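Local coordinates for protein sugar kinase, pfkB family (Thermotoga maritima, PDB 2AJR) that probably phosphorylates a sugar phosphate with ATP, as a phosphofructokinase-like member of the pfkB carbohydrate kinase family, at residues A[21-32]-A[104-115]. Residues are numbered along the deposited sequence; the frame is centred on the assembly and turned at random.
With ACT (acetate ion), chain D.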
loop_
_atom_site.group_PDB
_atom_site.type_symbol
_atom_site.label_atom_id
_atom_site.label_comp_id
_atom_site.label_asym_id
_atom_site.label_seq_id
_atom_site.Cartn_x
_atom_site.Cartn_y
_atom_site.Cartn_z
ATOM N N PRO A 21 -8.441 12.781 4.331
ATOM C CA PRO A 21 -7.988 12.560 2.963
ATOM C C PRO A 21 -7.225 11.273 2.796
ATOM O O PRO A 21 -6.762 10.704 3.780
ATOM C CB PRO A 21 -7.001 13.707 2.725
ATOM C CG PRO A 21 -7.287 14.698 3.782
ATOM C CD PRO A 21 -7.741 13.915 4.954
ATOM N N ALA A 22 -7.056 10.829 1.552
ATOM C CA ALA A 22 -6.246 9.644 1.294
ATOM C C ALA A 22 -5.495 9.763 -0.022
ATOM O O ALA A 22 -5.931 10.467 -0.917
ATOM C CB ALA A 22 -7.112 8.404 1.311
ATOM N N LEU A 23 -4.345 9.106 -0.109
ATOM C CA LEU A 23 -3.747 8.755 -1.384
ATOM C C LEU A 23 -4.320 7.414 -1.814
ATOM O O LEU A 23 -4.228 6.438 -1.089
ATOM C CB LEU A 23 -2.235 8.629 -1.252
ATOM C CG LEU A 23 -1.532 9.968 -1.139
ATOM C CD1 LEU A 23 -0.133 9.782 -0.596
ATOM C CD2 LEU A 23 -1.513 10.624 -2.505
ATOM N N ASP A 24 -4.925 7.369 -2.986
ATOM C CA ASP A 24 -5.499 6.146 -3.501
ATOM C C ASP A 24 -4.455 5.481 -4.368
ATOM O O ASP A 24 -3.987 6.072 -5.344
ATOM C CB ASP A 24 -6.748 6.438 -4.336
ATOM C CG ASP A 24 -7.975 6.668 -3.492
ATOM O OD1 ASP A 24 -8.187 5.887 -2.526
ATOM O OD2 ASP A 24 -8.736 7.628 -3.799
ATOM N N ARG A 25 -4.060 4.270 -3.996
ATOM C CA ARG A 25 -3.252 3.441 -4.862
ATOM C C ARG A 25 -4.120 2.393 -5.532
ATOM O O ARG A 25 -4.518 1.409 -4.902
ATOM C CB ARG A 25 -2.134 2.756 -4.091
ATOM C CG ARG A 25 -1.275 1.855 -5.022
ATOM C CD ARG A 25 0.194 1.873 -4.664
ATOM N NE ARG A 25 0.860 3.115 -5.065
ATOM C CZ ARG A 25 1.247 3.415 -6.307
ATOM N NH1 ARG A 25 1.042 2.578 -7.320
ATOM N NH2 ARG A 25 1.851 4.570 -6.533
ATOM N N GLU A 26 -4.400 2.610 -6.814
ATOM C CA GLU A 26 -5.159 1.664 -7.632
ATOM C C GLU A 26 -4.203 0.705 -8.352
ATOM O O GLU A 26 -3.181 1.096 -8.912
ATOM C CB GLU A 26 -6.027 2.409 -8.654
ATOM C CG GLU A 26 -6.964 3.522 -8.092
ATOM C CD GLU A 26 -6.999 4.802 -8.997
ATOM O OE1 GLU A 26 -7.705 4.766 -10.052
ATOM O OE2 GLU A 26 -6.316 5.832 -8.644
ATOM N N ILE A 27 -4.544 -0.569 -8.323
ATOM C CA ILE A 27 -3.733 -1.604 -8.928
ATOM C C ILE A 27 -4.700 -2.453 -9.730
ATOM O O ILE A 27 -5.737 -2.851 -9.208
ATOM C CB ILE A 27 -3.056 -2.472 -7.851
ATOM C CG1 ILE A 27 -2.407 -1.587 -6.782
ATOM C CG2 ILE A 27 -2.022 -3.410 -8.474
ATOM C CD1 ILE A 27 -2.154 -2.305 -5.486
ATOM N N PHE A 28 -4.363 -2.722 -10.985
ATOM C CA PHE A 28 -5.247 -3.426 -11.906
ATOM C C PHE A 28 -4.633 -4.771 -12.231
ATOM O O PHE A 28 -3.613 -4.845 -12.878
ATOM C CB PHE A 28 -5.479 -2.573 -13.164
ATOM C CG PHE A 28 -6.077 -1.230 -12.844
ATOM C CD1 PHE A 28 -7.439 -1.107 -12.582
ATOM C CD2 PHE A 28 -5.273 -0.101 -12.724
ATOM C CE1 PHE A 28 -8.000 0.138 -12.239
ATOM C CE2 PHE A 28 -5.825 1.152 -12.365
ATOM C CZ PHE A 28 -7.186 1.266 -12.122
ATOM N N ILE A 29 -5.252 -5.820 -11.713
ATOM C CA ILE A 29 -4.783 -7.183 -11.857
ATOM C C ILE A 29 -5.952 -8.050 -12.317
ATOM O O ILE A 29 -6.955 -8.194 -11.626
ATOM C CB ILE A 29 -4.300 -7.742 -10.502
ATOM C CG1 ILE A 29 -3.125 -6.945 -9.958
ATOM C CG2 ILE A 29 -3.888 -9.184 -10.640
ATOM C CD1 ILE A 29 -2.936 -7.119 -8.450
ATOM N N GLU A 30 -5.827 -8.631 -13.483
ATOM C CA GLU A 30 -6.830 -9.571 -13.963
ATOM C C GLU A 30 -6.637 -10.946 -13.283
ATOM O O GLU A 30 -5.508 -11.438 -13.163
ATOM C CB GLU A 30 -6.765 -9.665 -15.499
ATOM C CG GLU A 30 -6.979 -8.289 -16.185
ATOM C CD GLU A 30 -7.665 -8.361 -17.561
ATOM O OE1 GLU A 30 -7.392 -9.321 -18.327
ATOM O OE2 GLU A 30 -8.472 -7.443 -17.873
ATOM N N ASP A 31 -7.754 -11.546 -12.852
ATOM C CA ASP A 31 -7.772 -12.814 -12.098
ATOM C C ASP A 31 -6.973 -12.695 -10.827
ATOM O O ASP A 31 -6.124 -13.513 -10.526
ATOM C CB ASP A 31 -7.293 -14.006 -12.934
ATOM C CG ASP A 31 -8.319 -14.443 -13.966
ATOM O OD1 ASP A 31 -9.526 -14.538 -13.630
ATOM O OD2 ASP A 31 -7.913 -14.688 -15.120
ATOM N N PHE A 32 -7.276 -11.652 -10.075
ATOM C CA PHE A 32 -6.681 -11.463 -8.777
ATOM C C PHE A 32 -7.242 -12.501 -7.813
ATOM O O PHE A 32 -8.470 -12.601 -7.604
ATOM C CB PHE A 32 -6.977 -10.057 -8.273
ATOM C CG PHE A 32 -6.455 -9.787 -6.892
ATOM C CD1 PHE A 32 -5.111 -9.987 -6.590
ATOM C CD2 PHE A 32 -7.302 -9.315 -5.896
ATOM C CE1 PHE A 32 -4.624 -9.734 -5.316
ATOM C CE2 PHE A 32 -6.824 -9.040 -4.622
ATOM C CZ PHE A 32 -5.481 -9.256 -4.327
ATOM N N THR A 104 -1.000 10.976 6.519
ATOM C CA THR A 104 -2.193 10.870 5.717
ATOM C C THR A 104 -2.288 9.432 5.199
ATOM O O THR A 104 -1.303 8.860 4.753
ATOM C CB THR A 104 -2.162 11.838 4.545
ATOM O OG1 THR A 104 -2.280 13.180 5.038
ATOM C CG2 THR A 104 -3.324 11.539 3.570
ATOM N N ARG A 105 -3.469 8.842 5.259
ATOM C CA ARG A 105 -3.603 7.435 4.928
ATOM C C ARG A 105 -3.377 7.142 3.451
ATOM O O ARG A 105 -3.653 7.968 2.598
ATOM C CB ARG A 105 -4.973 6.929 5.358
ATOM C CG ARG A 105 -6.151 7.480 4.561
ATOM C CD ARG A 105 -7.295 7.692 5.481
ATOM N NE ARG A 105 -8.502 8.215 4.847
ATOM C CZ ARG A 105 -9.574 7.490 4.536
ATOM N NH1 ARG A 105 -9.605 6.189 4.762
ATOM N NH2 ARG A 105 -10.618 8.067 3.964
ATOM N N GLU A 106 -2.840 5.974 3.148
ATOM C CA GLU A 106 -2.816 5.512 1.773
ATOM C C GLU A 106 -3.781 4.342 1.726
ATOM O O GLU A 106 -3.583 3.364 2.435
ATOM C CB GLU A 106 -1.414 5.094 1.324
ATOM C CG GLU A 106 -1.354 4.642 -0.167
ATOM C CD GLU A 106 0.039 4.158 -0.663
ATOM O OE1 GLU A 106 0.774 3.512 0.117
ATOM O OE2 GLU A 106 0.382 4.399 -1.852
ATOM N N ASN A 107 -4.842 4.465 0.927
ATOM C CA ASN A 107 -5.770 3.363 0.691
ATOM C C ASN A 107 -5.380 2.586 -0.548
ATOM O O ASN A 107 -4.746 3.126 -1.461
ATOM C CB ASN A 107 -7.207 3.871 0.560
ATOM C CG ASN A 107 -7.729 4.454 1.854
ATOM O OD1 ASN A 107 -7.138 4.263 2.920
ATOM N ND2 ASN A 107 -8.816 5.185 1.768
ATOM N N ILE A 108 -5.776 1.320 -0.578
ATOM C CA ILE A 108 -5.416 0.421 -1.673
ATOM C C ILE A 108 -6.669 -0.174 -2.305
ATOM O O ILE A 108 -7.528 -0.688 -1.608
ATOM C CB ILE A 108 -4.472 -0.695 -1.171
ATOM C CG1 ILE A 108 -3.121 -0.078 -0.763
ATOM C CG2 ILE A 108 -4.288 -1.753 -2.235
ATOM C CD1 ILE A 108 -2.211 -0.997 -0.017
ATOM N N GLU A 109 -6.781 -0.059 -3.624
ATOM C CA GLU A 109 -7.900 -0.629 -4.366
ATOM C C GLU A 109 -7.333 -1.511 -5.474
ATOM O O GLU A 109 -6.606 -1.039 -6.336
ATOM C CB GLU A 109 -8.796 0.469 -4.946
ATOM C CG GLU A 109 -9.373 1.470 -3.906
ATOM C CD GLU A 109 -8.503 2.720 -3.724
ATOM O OE1 GLU A 109 -7.688 3.014 -4.621
ATOM O OE2 GLU A 109 -8.626 3.412 -2.695
ATOM N N ILE A 110 -7.626 -2.802 -5.400
ATOM C CA ILE A 110 -7.234 -3.763 -6.417
ATOM C C ILE A 110 -8.462 -4.055 -7.283
ATOM O O ILE A 110 -9.501 -4.473 -6.785
ATOM C CB ILE A 110 -6.688 -5.051 -5.770
ATOM C CG1 ILE A 110 -5.498 -4.707 -4.860
ATOM C CG2 ILE A 110 -6.280 -6.066 -6.852
ATOM C CD1 ILE A 110 -5.170 -5.748 -3.825
ATOM N N ILE A 111 -8.350 -3.791 -8.578
ATOM C CA ILE A 111 -9.498 -3.846 -9.480
ATOM C C ILE A 111 -9.240 -4.923 -10.499
ATOM O O ILE A 111 -8.225 -4.882 -11.188
ATOM C CB ILE A 111 -9.721 -2.492 -10.136
ATOM C CG1 ILE A 111 -10.115 -1.473 -9.043
ATOM C CG2 ILE A 111 -10.790 -2.579 -11.189
ATOM C CD1 ILE A 111 -10.190 -0.035 -9.500
ATOM N N ASP A 112 -10.129 -5.921 -10.532
ATOM C CA ASP A 112 -10.024 -7.070 -11.453
ATOM C C ASP A 112 -11.154 -6.930 -12.481
ATOM O O ASP A 112 -12.302 -7.303 -12.222
ATOM C CB ASP A 112 -10.126 -8.395 -10.674
ATOM C CG ASP A 112 -10.034 -9.636 -11.570
ATOM O OD1 ASP A 112 -10.052 -9.522 -12.822
ATOM O OD2 ASP A 112 -9.931 -10.752 -11.000
ATOM N N GLU A 113 -10.821 -6.376 -13.639
ATOM C CA GLU A 113 -11.833 -5.997 -14.631
ATOM C C GLU A 113 -12.483 -7.213 -15.291
ATOM O O GLU A 113 -13.636 -7.140 -15.707
ATOM C CB GLU A 113 -11.216 -5.097 -15.711
ATOM C CG GLU A 113 -12.067 -3.871 -16.018
ATOM C CD GLU A 113 -11.719 -3.219 -17.343
ATOM O OE1 GLU A 113 -10.626 -3.501 -17.899
ATOM O OE2 GLU A 113 -12.559 -2.421 -17.821
ATOM N N LYS A 114 -11.739 -8.314 -15.390
ATOM C CA LYS A 114 -12.253 -9.556 -15.945
ATOM C C LYS A 114 -13.359 -10.168 -15.068
ATOM O O LYS A 114 -14.440 -10.514 -15.573
ATOM C CB LYS A 114 -11.117 -10.561 -16.130
ATOM C CG LYS A 114 -11.579 -11.923 -16.634
ATOM C CD LYS A 114 -10.408 -12.872 -16.852
ATOM C CE LYS A 114 -10.869 -14.323 -16.864
ATOM N NZ LYS A 114 -9.725 -15.268 -16.975
ATOM N N ASN A 115 -13.094 -10.304 -13.768
ATOM C CA ASN A 115 -14.044 -10.940 -12.848
ATOM C C ASN A 115 -14.955 -9.931 -12.154
ATOM O O ASN A 115 -15.708 -10.288 -11.248
ATOM C CB ASN A 115 -13.293 -11.755 -11.796
ATOM C CG ASN A 115 -12.588 -12.959 -12.378
ATOM O OD1 ASN A 115 -13.177 -14.029 -12.515
ATOM N ND2 ASN A 115 -11.312 -12.797 -12.702
HETATM C C ACT D . -11.546 7.480 -1.292
HETATM O O ACT D . -10.664 6.681 -0.768
HETATM O OXT ACT D . -11.351 7.928 -2.472
HETATM C CH3 ACT D . -12.766 7.945 -0.548
HETATM O O HOH W 1 -5.947 10.768 6.117
HETATM O O HOH W 2 -10.806 -11.137 -8.401
#
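Ile110 lays its CG2 methyl over one face of the Phe32 ring, 3.7 Å from the centroid and 17° off the normal, a CH-pi contact; its CD1 methyl follows toward Phe32 CZ. With CG anti to the backbone N (chi1 177°), Phe32 swings its ring back over strand 105-112. Ile27 CD1 touches Ile108 CG2 and Ile110 CG1 on this face, against which Ile27 and Ile108 of the second subunit also pack. There Glu106 OE2 meets Arg25 NE weakly in the guanidinium plane, at 3.5 Å, while its OE1 pairs with Arg25 of the second subunit. Across the sheet, Phe28 CE1 touches Ile111 CD1 at 3.5 Å, and Asp24 OD1 lies 2.5 Å from Glu109 OE2, so one acid probably holds a proton, while Asp24 OD2 salt-bridges Lys310. At the end of strand 105-112, Asp112 OD1 takes Asp31 N (3.1 Å) and Asn115 N from opposite faces of its carboxylate, and OD2 likewise takes Phe32 N (3.0 Å) and Asn115 ND2. An alanine at Asp112 is likely to leave these amides without their shared acceptor and both turns freer to move. Lys114 NZ bridges to the syn lone pair of Asp31 OD2 at 2.7 Å. Parallel-strand hydrogen bonds such as Ile111 N to Ile27 O join the central strands of the four-stranded lid sheet, whose packing on the second subunit is consistent with the beta-clasp dimer of ribokinase-like enzymes.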